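Local coordinates for CSP3 (Bacillus subtilis, PDB 5FIG), which probably stores Cu(I) in the cytosol through a cysteine-rich helical core, protecting the bacterium against copper toxicity, and is seen here in its copper-free form, at residues A91-K94 against A95-C99; E75-G78 against T79-K83; E6-I9 against E10-D14; R43-A46 against D47-L51; A50-V53 against K54-T58. All blocks are in the same frame, centred on the assembly; numbering follows the deposited sequence.

Interaction 1 of 5, residues A91-K94 against A95-C99; sequences ACAK and ACFTC
Cys-92 and Cys-96 sit one turn apart on helix 89-107 and turn their sulfurs toward each other, SG of Cys-92 lying 4.0 Å from SG of Cys-96. The convergence comes from unlike first torsions: Cys-92 carries SG anti to its nitrogen (chi1 -177°), leaning it forward along the helix, while Cys-96 has SG beside its nitrogen (chi1 -75°), leaning it back. Such a CXXXC spacing on a helix of a four-helix bundle is consistent with Cu(I) storage in the core, where Cys-15 of helix 6-27 and Cys-45 of helix 36-57 also adjoin Cys-96. Another flank of the same turn is aromatic. The Phe-97 ring leans back over the preceding turn and meets Ala-93 obliquely, with CD2 of Phe-97 only 3.0 Å from O of Ala-93 and CE2 of Phe-97 4.2 Å from CB of Ala-93. That carbonyl also takes the Phe-97 amide, at 3.0 Å from N to O of Ala-93. On the solvent side Thr-98 grips Lys-94 O twice: its N (3.1 Å) and its OG1 (3.2 Å) approach this oxygen from opposite faces of the carbonyl plane.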
loop_
_atom_site.group_PDB
_atom_site.type_symbol
_atom_site.label_atom_id
_atom_site.label_comp_id
_atom_site.label_asym_id
_atom_site.label_seq_id
_atom_site.Cartn_x
_atom_site.Cartn_y
_atom_site.Cartn_z
ATOM N N ALA B 91 -3.886 -10.929 21.554
ATOM C CA ALA B 91 -3.726 -9.488 21.459
ATOM C C ALA B 91 -4.159 -8.969 20.103
ATOM O O ALA B 91 -4.739 -7.883 19.991
ATOM C CB ALA B 91 -2.243 -9.082 21.708
ATOM N N CYS B 92 -3.776 -9.691 19.053
ATOM C CA CYS B 92 -4.163 -9.311 17.724
ATOM C C CYS B 92 -5.675 -9.342 17.568
ATOM O O CYS B 92 -6.249 -8.393 17.106
ATOM C CB CYS B 92 -3.507 -10.228 16.701
ATOM S SG CYS B 92 -3.885 -9.760 15.028
ATOM N N ALA B 93 -6.310 -10.406 18.073
ATOM C CA ALA B 93 -7.772 -10.493 18.033
ATOM C C ALA B 93 -8.468 -9.331 18.731
ATOM O O ALA B 93 -9.389 -8.709 18.191
ATOM C CB ALA B 93 -8.243 -11.811 18.614
ATOM N N LYS B 94 -8.005 -8.997 19.915
ATOM C CA LYS B 94 -8.544 -7.858 20.599
ATOM C C LYS B 94 -8.435 -6.540 19.828
ATOM O O LYS B 94 -9.360 -5.783 19.765
ATOM C CB LYS B 94 -7.828 -7.691 21.918
ATOM C CG LYS B 94 -8.377 -6.643 22.848
ATOM C CD LYS B 94 -7.665 -6.731 24.212
ATOM C CE LYS B 94 -8.404 -5.946 25.241
ATOM N NZ LYS B 94 -7.467 -5.085 26.014
ATOM N N ALA B 95 -7.249 -6.267 19.311
ATOM C CA ALA B 95 -7.033 -5.037 18.531
ATOM C C ALA B 95 -7.892 -5.045 17.286
ATOM O O ALA B 95 -8.381 -4.007 16.883
ATOM C CB ALA B 95 -5.563 -4.861 18.177
ATOM N N CYS B 96 -8.049 -6.216 16.666
ATOM C CA CYS B 96 -8.919 -6.326 15.488
ATOM C C CYS B 96 -10.366 -5.991 15.798
ATOM O O CYS B 96 -11.016 -5.263 15.048
ATOM C CB CYS B 96 -8.819 -7.730 14.886
ATOM S SG CYS B 96 -7.328 -8.065 13.981
ATOM N N PHE B 97 -10.867 -6.509 16.892
ATOM C CA PHE B 97 -12.252 -6.256 17.224
ATOM C C PHE B 97 -12.488 -4.797 17.595
ATOM O O PHE B 97 -13.514 -4.229 17.260
ATOM C CB PHE B 97 -12.738 -7.228 18.281
ATOM C CG PHE B 97 -12.798 -8.666 17.804
ATOM C CD1 PHE B 97 -13.508 -9.021 16.669
ATOM C CD2 PHE B 97 -12.227 -9.687 18.583
ATOM C CE1 PHE B 97 -13.595 -10.356 16.270
ATOM C CE2 PHE B 97 -12.298 -11.022 18.179
ATOM C CZ PHE B 97 -12.968 -11.351 17.025
ATOM N N THR B 98 -11.524 -4.193 18.282
ATOM C CA THR B 98 -11.620 -2.788 18.585
ATOM C C THR B 98 -11.663 -1.951 17.333
ATOM O O THR B 98 -12.398 -0.985 17.236
ATOM C CB THR B 98 -10.437 -2.381 19.504
ATOM O OG1 THR B 98 -10.630 -3.044 20.750
ATOM C CG2 THR B 98 -10.389 -0.869 19.692
ATOM N N CYS B 99 -10.766 -2.277 16.406
ATOM C CA CYS B 99 -10.698 -1.561 15.166
ATOM C C CYS B 99 -12.010 -1.734 14.371
ATOM O O CYS B 99 -12.514 -0.752 13.859
ATOM C CB CYS B 99 -9.497 -2.021 14.374
ATOM S SG CYS B 99 -9.257 -1.044 12.895
#

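Interaction 2 of 5, residues E75-G78 against T79-K83; sequences EACG and TECGK
Cys-77 and Cys-81 form another CXXXC pair, on helix 63-81 of the four-helix bundle, and here the buried face and the outer face behave quite differently. On the buried face SG of Cys-77 stands 4.1 Å from SG of Cys-81, the first sulfur leaning forward with chi1 -170° and the second backward with chi1 -65°. The two are not joined; Cys-81 instead makes the observed disulfide with Cys-38 of helix 36-57, which ties one end of this helix covalently to its neighbour. The backbone beneath is regular, N of Cys-81 donating to O of Cys-77 at 2.8 Å. Gly-78 completes the dense part: lacking a side chain, it lets helix 89-107 come close, with CZ of Phe-97 3.4 Å from C of Gly-78 and CB of Cys-96 3.7 Å from CA of Gly-78. Toward solvent the packing is sparser. Glu-80 bends at its second torsion and leads away from the preceding turn to a salt bridge with Lys-83, OE1 to NZ 3.6 Å, while in the conformer given the carboxylate of Glu-75 turns to a salt bridge with Arg-104. Among the side chains here, the hydroxyl of exposed Thr-79 still links turn to turn: it lies 2.9 Å from O of Glu-75 and donates to it from above the carbonyl plane, 38° out of it, the amide of Thr-79 coming from the opposite face.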
loop_
_atom_site.group_PDB
_atom_site.type_symbol
_atom_site.label_atom_id
_atom_site.label_comp_id
_atom_site.label_asym_id
_atom_site.label_seq_id
_atom_site.Cartn_x
_atom_site.Cartn_y
_atom_site.Cartn_z
ATOM N N GLU B 75 -12.807 -7.930 11.487
ATOM C CA GLU B 75 -13.696 -8.917 12.159
ATOM C C GLU B 75 -13.202 -10.348 11.812
ATOM O O GLU B 75 -12.992 -11.203 12.673
ATOM C CB GLU B 75 -15.245 -8.660 11.814
ATOM C CG GLU B 75 -15.816 -7.557 12.660
ATOM C CD GLU B 75 -17.248 -7.207 12.312
ATOM O OE1 GLU B 75 -17.867 -7.930 11.521
ATOM O OE2 GLU B 75 -17.752 -6.179 12.825
ATOM N N ALA B 76 -12.926 -10.607 10.538
ATOM C CA ALA B 76 -12.417 -11.940 10.125
ATOM C C ALA B 76 -11.036 -12.287 10.681
ATOM O O ALA B 76 -10.772 -13.451 11.073
ATOM C CB ALA B 76 -12.374 -12.060 8.604
ATOM N N CYS B 77 -10.128 -11.315 10.657
ATOM C CA CYS B 77 -8.786 -11.533 11.213
ATOM C C CYS B 77 -8.857 -11.848 12.699
ATOM O O CYS B 77 -8.182 -12.762 13.218
ATOM C CB CYS B 77 -7.925 -10.322 10.957
ATOM S SG CYS B 77 -6.196 -10.602 11.330
ATOM N N GLY B 78 -9.662 -11.074 13.395
ATOM C CA GLY B 78 -9.886 -11.317 14.852
ATOM C C GLY B 78 -10.440 -12.681 15.134
ATOM O O GLY B 78 -10.027 -13.374 16.065
ATOM N N THR B 79 -11.431 -13.103 14.333
ATOM C CA THR B 79 -12.026 -14.431 14.492
ATOM C C THR B 79 -10.995 -15.552 14.309
ATOM O O THR B 79 -10.952 -16.494 15.084
ATOM C CB THR B 79 -13.261 -14.578 13.535
ATOM O OG1 THR B 79 -14.218 -13.561 13.875
ATOM C CG2 THR B 79 -13.918 -15.931 13.647
ATOM N N GLU B 80 -10.168 -15.438 13.272
ATOM C CA GLU B 80 -9.149 -16.445 13.017
ATOM C C GLU B 80 -8.005 -16.410 14.027
ATOM O O GLU B 80 -7.647 -17.449 14.591
ATOM C CB GLU B 80 -8.590 -16.286 11.606
ATOM C CG GLU B 80 -7.579 -17.341 11.205
ATOM C CD GLU B 80 -8.113 -18.760 11.214
ATOM O OE1 GLU B 80 -9.357 -18.994 11.142
ATOM O OE2 GLU B 80 -7.268 -19.698 11.272
ATOM N N CYS B 81 -7.455 -15.236 14.302
ATOM C CA CYS B 81 -6.368 -15.157 15.315
ATOM C C CYS B 81 -6.870 -15.585 16.688
ATOM O O CYS B 81 -6.128 -16.154 17.487
ATOM C CB CYS B 81 -5.649 -13.820 15.355
ATOM S SG CYS B 81 -4.744 -13.476 13.816
ATOM N N GLY B 82 -8.139 -15.310 16.966
ATOM C CA GLY B 82 -8.729 -15.634 18.265
ATOM C C GLY B 82 -8.794 -17.119 18.552
ATOM O O GLY B 82 -9.096 -17.496 19.692
ATOM N N LYS B 83 -8.544 -17.962 17.549
ATOM C CA LYS B 83 -8.502 -19.440 17.717
ATOM C C LYS B 83 -7.165 -19.980 18.187
ATOM O O LYS B 83 -7.032 -21.187 18.380
ATOM C CB LYS B 83 -8.876 -20.132 16.396
ATOM C CG LYS B 83 -10.323 -19.904 15.978
ATOM C CD LYS B 83 -10.561 -20.363 14.554
ATOM C CE LYS B 83 -11.978 -20.036 14.137
ATOM N NZ LYS B 83 -12.201 -20.492 12.726
#

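Interaction 3 of 5, residues E6-I9 against E10-D14; sequences EACI and EACID
Ile-9 and Ile-13, with Cys-8 and Cys-12 beside them, make a local turn-to-turn contact at the start of helix 6-27, part apolar seam and part thiol pair. The two isoleucines cross obliquely, CG2 of Ile-9 meeting CD1 of Ile-13 at 3.5 Å. Ile-13 achieves this by holding CG1 anti to its carbonyl carbon (chi1 -70°), which folds the long branch back along the helix and brings its CG1 within 3.3 Å of O of Ile-9. Beyond this seam Ile-9 packs on helix 36-57 of its own chain, whereas Ile-13 meets Ile-13 of the third subunit, so neighbouring turns serve the bundle interior and the assembly. The exposed flank is acidic. A water donates to O of Glu-6 at 2.9 Å and only weakly to OE1 of Glu-10, at 3.3 Å; the two carboxylates stay apart, OE2 of Glu-6 lying 6.5 Å from OE1 of Glu-10, a separation likely to soften the repulsion between like charges. Facing inward, SG of Cys-8 and SG of Cys-12 are 4.3 Å apart, and Cys-8 is enclosed further by Cys-103 and Met-106 of helix 89-107. Paired thiols one helical turn apart, lining the inside of a four-helix bundle, are what would be expected of a Cu(I)-storing core, here in its empty state.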
loop_
_atom_site.group_PDB
_atom_site.type_symbol
_atom_site.label_atom_id
_atom_site.label_comp_id
_atom_site.label_asym_id
_atom_site.label_seq_id
_atom_site.Cartn_x
_atom_site.Cartn_y
_atom_site.Cartn_z
ATOM N N GLU B 6 -9.834 10.912 14.536
ATOM C CA GLU B 6 -8.614 10.602 15.312
ATOM C C GLU B 6 -8.656 9.290 16.077
ATOM O O GLU B 6 -7.731 8.496 16.007
ATOM C CB GLU B 6 -8.227 11.731 16.253
ATOM C CG GLU B 6 -6.964 11.513 17.137
ATOM C CD GLU B 6 -6.444 12.802 17.787
ATOM O OE1 GLU B 6 -7.072 13.885 17.707
ATOM O OE2 GLU B 6 -5.369 12.767 18.413
ATOM N N ALA B 7 -9.766 9.015 16.766
ATOM C CA ALA B 7 -9.886 7.736 17.464
ATOM C C ALA B 7 -9.847 6.487 16.570
ATOM O O ALA B 7 -9.257 5.420 16.904
ATOM C CB ALA B 7 -11.161 7.708 18.328
ATOM N N CYS B 8 -10.548 6.535 15.431
ATOM C CA CYS B 8 -10.590 5.419 14.538
ATOM C C CYS B 8 -9.196 5.214 13.914
ATOM O O CYS B 8 -8.725 4.076 13.763
ATOM C CB CYS B 8 -11.598 5.641 13.406
ATOM S SG CYS B 8 -11.846 4.234 12.369
ATOM N N ILE B 9 -8.573 6.319 13.526
ATOM C CA ILE B 9 -7.173 6.272 13.067
ATOM C C ILE B 9 -6.297 5.555 14.061
ATOM O O ILE B 9 -5.508 4.696 13.709
ATOM C CB ILE B 9 -6.644 7.661 12.684
ATOM C CG1 ILE B 9 -7.336 8.142 11.399
ATOM C CG2 ILE B 9 -5.120 7.652 12.503
ATOM C CD1 ILE B 9 -7.246 9.637 11.157
ATOM N N GLU B 10 -6.386 5.947 15.315
ATOM C CA GLU B 10 -5.590 5.286 16.332
ATOM C C GLU B 10 -5.833 3.817 16.445
ATOM O O GLU B 10 -4.908 3.065 16.659
ATOM C CB GLU B 10 -5.863 5.918 17.685
ATOM C CG GLU B 10 -4.895 5.598 18.810
ATOM C CD GLU B 10 -3.485 6.064 18.548
ATOM O OE1 GLU B 10 -3.238 6.729 17.506
ATOM O OE2 GLU B 10 -2.613 5.847 19.412
ATOM N N ALA B 11 -7.098 3.433 16.419
ATOM C CA ALA B 11 -7.431 1.998 16.443
ATOM C C ALA B 11 -6.899 1.231 15.250
ATOM O O ALA B 11 -6.416 0.105 15.399
ATOM C CB ALA B 11 -8.907 1.799 16.565
ATOM N N CYS B 12 -6.945 1.844 14.068
ATOM C CA CYS B 12 -6.371 1.229 12.869
ATOM C C CYS B 12 -4.845 1.097 12.989
ATOM O O CYS B 12 -4.256 0.044 12.635
ATOM C CB CYS B 12 -6.693 2.040 11.606
ATOM S SG CYS B 12 -8.415 1.939 11.104
ATOM N N ILE B 13 -4.208 2.131 13.490
ATOM C CA ILE B 13 -2.723 2.100 13.674
ATOM C C ILE B 13 -2.368 0.962 14.667
ATOM O O ILE B 13 -1.429 0.220 14.490
ATOM C CB ILE B 13 -2.206 3.474 14.128
ATOM C CG1 ILE B 13 -2.330 4.475 12.967
ATOM C CG2 ILE B 13 -0.782 3.376 14.652
ATOM C CD1 ILE B 13 -2.190 5.904 13.374
ATOM N N ASP B 14 -3.130 0.879 15.789
ATOM C CA ASP B 14 -2.898 -0.174 16.764
ATOM C C ASP B 14 -3.120 -1.567 16.206
ATOM O O ASP B 14 -2.464 -2.537 16.598
ATOM C CB ASP B 14 -3.786 0.058 18.031
ATOM C CG ASP B 14 -3.374 1.267 18.851
ATOM O OD1 ASP B 14 -2.298 1.816 18.659
ATOM O OD2 ASP B 14 -4.125 1.738 19.721
HETATM O O HOH W 1 -4.900 9.186 15.984
#

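Interaction 4 of 5, residues R43-A46 against D47-L51; sequences RECA and DICAL
The carboxylate of Asp-47 lies aslant the stem of Arg-43, OD2 of Asp-47 being 4.0 Å from CG of Arg-43. The arginine is extended, starting with CG anti to its backbone N (chi1 175°), and its guanidinium plane stands at 90° to the carboxylate. NE of Arg-43 and OD2 of Asp-47, 4.3 Å apart, make no direct salt bridge; a water set to one side accepts from NE of Arg-43 at 2.8 Å and lies equally near OD2 of Asp-47. Both charges find their strongest partners in other chains. OD1 and OD2 of Asp-47 form salt bridges to Lys-54 of the third and second subunits respectively, and Arg-43 binds Asn-20 and makes a cation-pi contact with Phe-23, both residues of the fourth subunit. Replacing the aspartate by an alanine would probably cost those two lysines this carboxylate partner, and the water one of its neighbours. Toward the interior of the chain the same turns present Cys-45 and Cys-49, their SG atoms 4.2 Å apart, among cysteines of the three other helices. Helix 36-57 is thus two-faced: a buried network of charged and polar groups joins four copies along one side, and the other supplies a CXXXC pair to the thiol-lined core of the bundle.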
loop_
_atom_site.group_PDB
_atom_site.type_symbol
_atom_site.label_atom_id
_atom_site.label_comp_id
_atom_site.label_asym_id
_atom_site.label_seq_id
_atom_site.Cartn_x
_atom_site.Cartn_y
_atom_site.Cartn_z
ATOM N N ARG B 43 -1.748 -10.262 7.176
ATOM C CA ARG B 43 -1.259 -9.458 6.058
ATOM C C ARG B 43 -2.371 -8.583 5.467
ATOM O O ARG B 43 -2.208 -7.365 5.306
ATOM C CB ARG B 43 -0.637 -10.335 4.977
ATOM C CG ARG B 43 -0.223 -9.573 3.741
ATOM C CD ARG B 43 0.216 -10.470 2.629
ATOM N NE ARG B 43 0.706 -9.725 1.482
ATOM C CZ ARG B 43 1.040 -10.256 0.318
ATOM N NH1 ARG B 43 1.002 -11.568 0.119
ATOM N NH2 ARG B 43 1.462 -9.456 -0.639
ATOM N N GLU B 44 -3.531 -9.198 5.216
ATOM C CA GLU B 44 -4.641 -8.476 4.620
ATOM C C GLU B 44 -5.149 -7.358 5.523
ATOM O O GLU B 44 -5.487 -6.236 5.070
ATOM C CB GLU B 44 -5.788 -9.508 4.290
ATOM C CG GLU B 44 -5.398 -10.370 3.127
ATOM C CD GLU B 44 -6.622 -11.067 2.569
ATOM O OE1 GLU B 44 -7.721 -10.493 2.642
ATOM O OE2 GLU B 44 -6.490 -12.225 2.116
ATOM N N CYS B 45 -5.212 -7.662 6.831
ATOM C CA CYS B 45 -5.795 -6.722 7.796
ATOM C C CYS B 45 -4.853 -5.534 8.038
ATOM O O CYS B 45 -5.279 -4.380 7.951
ATOM C CB CYS B 45 -6.071 -7.456 9.079
ATOM S SG CYS B 45 -6.936 -6.430 10.276
ATOM N N ALA B 46 -3.573 -5.820 8.169
ATOM C CA ALA B 46 -2.572 -4.716 8.284
ATOM C C ALA B 46 -2.608 -3.792 7.069
ATOM O O ALA B 46 -2.571 -2.545 7.178
ATOM C CB ALA B 46 -1.189 -5.263 8.431
ATOM N N ASP B 47 -2.731 -4.389 5.887
ATOM C CA ASP B 47 -2.785 -3.596 4.657
ATOM C C ASP B 47 -4.026 -2.711 4.562
ATOM O O ASP B 47 -3.959 -1.528 4.165
ATOM C CB ASP B 47 -2.646 -4.494 3.401
ATOM C CG ASP B 47 -1.264 -5.168 3.269
ATOM O OD1 ASP B 47 -0.287 -4.875 4.017
ATOM O OD2 ASP B 47 -1.117 -5.969 2.318
ATOM N N ILE B 48 -5.198 -3.266 4.867
ATOM C CA ILE B 48 -6.419 -2.476 4.777
ATOM C C ILE B 48 -6.469 -1.406 5.853
ATOM O O ILE B 48 -7.076 -0.356 5.643
ATOM C CB ILE B 48 -7.718 -3.347 4.777
ATOM C CG1 ILE B 48 -8.983 -2.579 4.389
ATOM C CG2 ILE B 48 -8.022 -3.972 6.123
ATOM C CD1 ILE B 48 -9.027 -2.146 2.941
ATOM N N CYS B 49 -5.917 -1.708 7.026
ATOM C CA CYS B 49 -5.889 -0.708 8.078
ATOM C C CYS B 49 -5.058 0.512 7.641
ATOM O O CYS B 49 -5.496 1.652 7.864
ATOM C CB CYS B 49 -5.294 -1.253 9.403
ATOM S SG CYS B 49 -6.449 -2.292 10.330
ATOM N N ALA B 50 -3.924 0.259 6.993
ATOM C CA ALA B 50 -3.117 1.342 6.456
ATOM C C ALA B 50 -3.943 2.159 5.430
ATOM O O ALA B 50 -3.881 3.401 5.373
ATOM C CB ALA B 50 -1.873 0.789 5.822
ATOM N N LEU B 51 -4.680 1.457 4.553
ATOM C CA LEU B 51 -5.507 2.170 3.573
ATOM C C LEU B 51 -6.596 3.043 4.216
ATOM O O LEU B 51 -6.920 4.149 3.736
ATOM C CB LEU B 51 -6.158 1.172 2.592
ATOM C CG LEU B 51 -6.998 1.776 1.463
ATOM C CD1 LEU B 51 -6.106 2.440 0.458
ATOM C CD2 LEU B 51 -7.842 0.701 0.760
HETATM O O HOH W 2 1.491 -7.089 2.081
#

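Interaction 5 of 5, residues A50-V53 against K54-T58; sequences ALAV and KAMQT
With CG1 anti to the backbone N in Val-53 (chi1 171°) and CG anti to the carbonyl carbon in Gln-57 (chi1 -68°), these two side chains run abreast in one direction. CG1 of Val-53 rests against the glutamine amide, 3.6 Å from CD of Gln-57 and nearly equidistant from its OE1 and NE2. The aliphatic part is snug as well, CG of Gln-57 lying 3.2 Å from O of Val-53. OE1 of Gln-57 accepts a hydrogen bond from Asn-20 of the third subunit, so the valine flanks an amide anchored in another chain. An alanine at Gln-57 would probably uncover the Val-53 methyl and leave that asparagine without its partner. On the core side Met-56 bends at its last torsion (chi3 -89°), bringing CE back to 3.4 Å from O of Ala-52. Where helix 36-57 runs out, Thr-58 secures the final turn, its OG1 2.8 Å and its N 2.9 Å from O of Lys-54, from opposite faces of that carbonyl. Chemically, the turn sorts its groups: thioether and methyls line the interior near the cysteines of helix 6-27, while the amide of Gln-57 is spent on the subunit interface.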
loop_
_atom_site.group_PDB
_atom_site.type_symbol
_atom_site.label_atom_id
_atom_site.label_comp_id
_atom_site.label_asym_id
_atom_site.label_seq_id
_atom_site.Cartn_x
_atom_site.Cartn_y
_atom_site.Cartn_z
ATOM N N ALA B 50 -3.924 0.259 6.993
ATOM C CA ALA B 50 -3.117 1.342 6.456
ATOM C C ALA B 50 -3.943 2.159 5.430
ATOM O O ALA B 50 -3.881 3.401 5.373
ATOM C CB ALA B 50 -1.873 0.789 5.822
ATOM N N LEU B 51 -4.680 1.457 4.553
ATOM C CA LEU B 51 -5.507 2.170 3.573
ATOM C C LEU B 51 -6.596 3.043 4.216
ATOM O O LEU B 51 -6.920 4.149 3.736
ATOM C CB LEU B 51 -6.158 1.172 2.592
ATOM C CG LEU B 51 -6.998 1.776 1.463
ATOM C CD1 LEU B 51 -6.106 2.440 0.458
ATOM C CD2 LEU B 51 -7.842 0.701 0.760
ATOM N N ALA B 52 -7.241 2.501 5.247
ATOM C CA ALA B 52 -8.287 3.242 5.962
ATOM C C ALA B 52 -7.738 4.485 6.618
ATOM O O ALA B 52 -8.318 5.573 6.517
ATOM C CB ALA B 52 -8.974 2.342 6.983
ATOM N N VAL B 53 -6.522 4.369 7.194
ATOM C CA VAL B 53 -5.829 5.558 7.759
ATOM C C VAL B 53 -5.620 6.616 6.682
ATOM O O VAL B 53 -5.948 7.786 6.865
ATOM C CB VAL B 53 -4.534 5.180 8.441
ATOM C CG1 VAL B 53 -3.733 6.423 8.807
ATOM C CG2 VAL B 53 -4.847 4.338 9.695
ATOM N N LYS B 54 -5.082 6.189 5.541
ATOM C CA LYS B 54 -4.880 7.131 4.453
ATOM C C LYS B 54 -6.194 7.780 4.012
ATOM O O LYS B 54 -6.226 8.981 3.760
ATOM C CB LYS B 54 -4.188 6.418 3.306
ATOM C CG LYS B 54 -3.817 7.325 2.181
ATOM C CD LYS B 54 -3.362 6.600 0.940
ATOM C CE LYS B 54 -2.596 5.305 1.169
ATOM N NZ LYS B 54 -1.956 4.860 -0.102
ATOM N N ALA B 55 -7.254 6.973 3.856
ATOM C CA ALA B 55 -8.540 7.476 3.427
ATOM C C ALA B 55 -9.107 8.510 4.379
ATOM O O ALA B 55 -9.561 9.582 3.968
ATOM C CB ALA B 55 -9.544 6.347 3.267
ATOM N N MET B 56 -8.993 8.226 5.672
ATOM C CA MET B 56 -9.445 9.194 6.676
ATOM C C MET B 56 -8.612 10.464 6.703
ATOM O O MET B 56 -9.156 11.602 6.788
ATOM C CB MET B 56 -9.493 8.572 8.063
ATOM C CG MET B 56 -10.553 7.523 8.173
ATOM S SD MET B 56 -10.661 6.784 9.839
ATOM C CE MET B 56 -9.518 5.450 9.734
ATOM N N GLN B 57 -7.304 10.322 6.583
ATOM C CA GLN B 57 -6.433 11.486 6.645
ATOM C C GLN B 57 -6.533 12.392 5.422
ATOM O O GLN B 57 -6.236 13.570 5.513
ATOM C CB GLN B 57 -4.986 11.050 6.850
ATOM C CG GLN B 57 -4.742 10.433 8.250
ATOM C CD GLN B 57 -3.291 9.971 8.465
ATOM O OE1 GLN B 57 -2.559 9.677 7.528
ATOM N NE2 GLN B 57 -2.909 9.871 9.736
ATOM N N THR B 58 -6.863 11.814 4.272
ATOM C CA THR B 58 -6.968 12.561 3.057
ATOM C C THR B 58 -8.399 12.959 2.728
ATOM O O THR B 58 -8.625 13.565 1.683
ATOM C CB THR B 58 -6.405 11.781 1.845
ATOM O OG1 THR B 58 -7.168 10.570 1.662
ATOM C CG2 THR B 58 -4.926 11.462 1.998
#

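Overall arrangement
From the N terminus, interaction 3 opens helix 6-27, interactions 4 and 5 follow on helix 36-57, interaction 2 falls near the end of helix 63-81 and interaction 1 on helix 89-107. Each spans about two turns of one helix, so none closes a long loop and none nests; 4 and 5 merely overlap at Ala-50 and Leu-51. The fold is tied together by contacts between them. Interaction 3 meets 5 where Cys-12 CB touches Val-53 CG2 at 3.5 Å, and Cys-99 of interaction 1 packs against Cys-12 of interaction 3 and Cys-49 of interaction 4. Interactions 2 and 5, with centres about 23 Å apart, mark opposite sides of the bundle's centre.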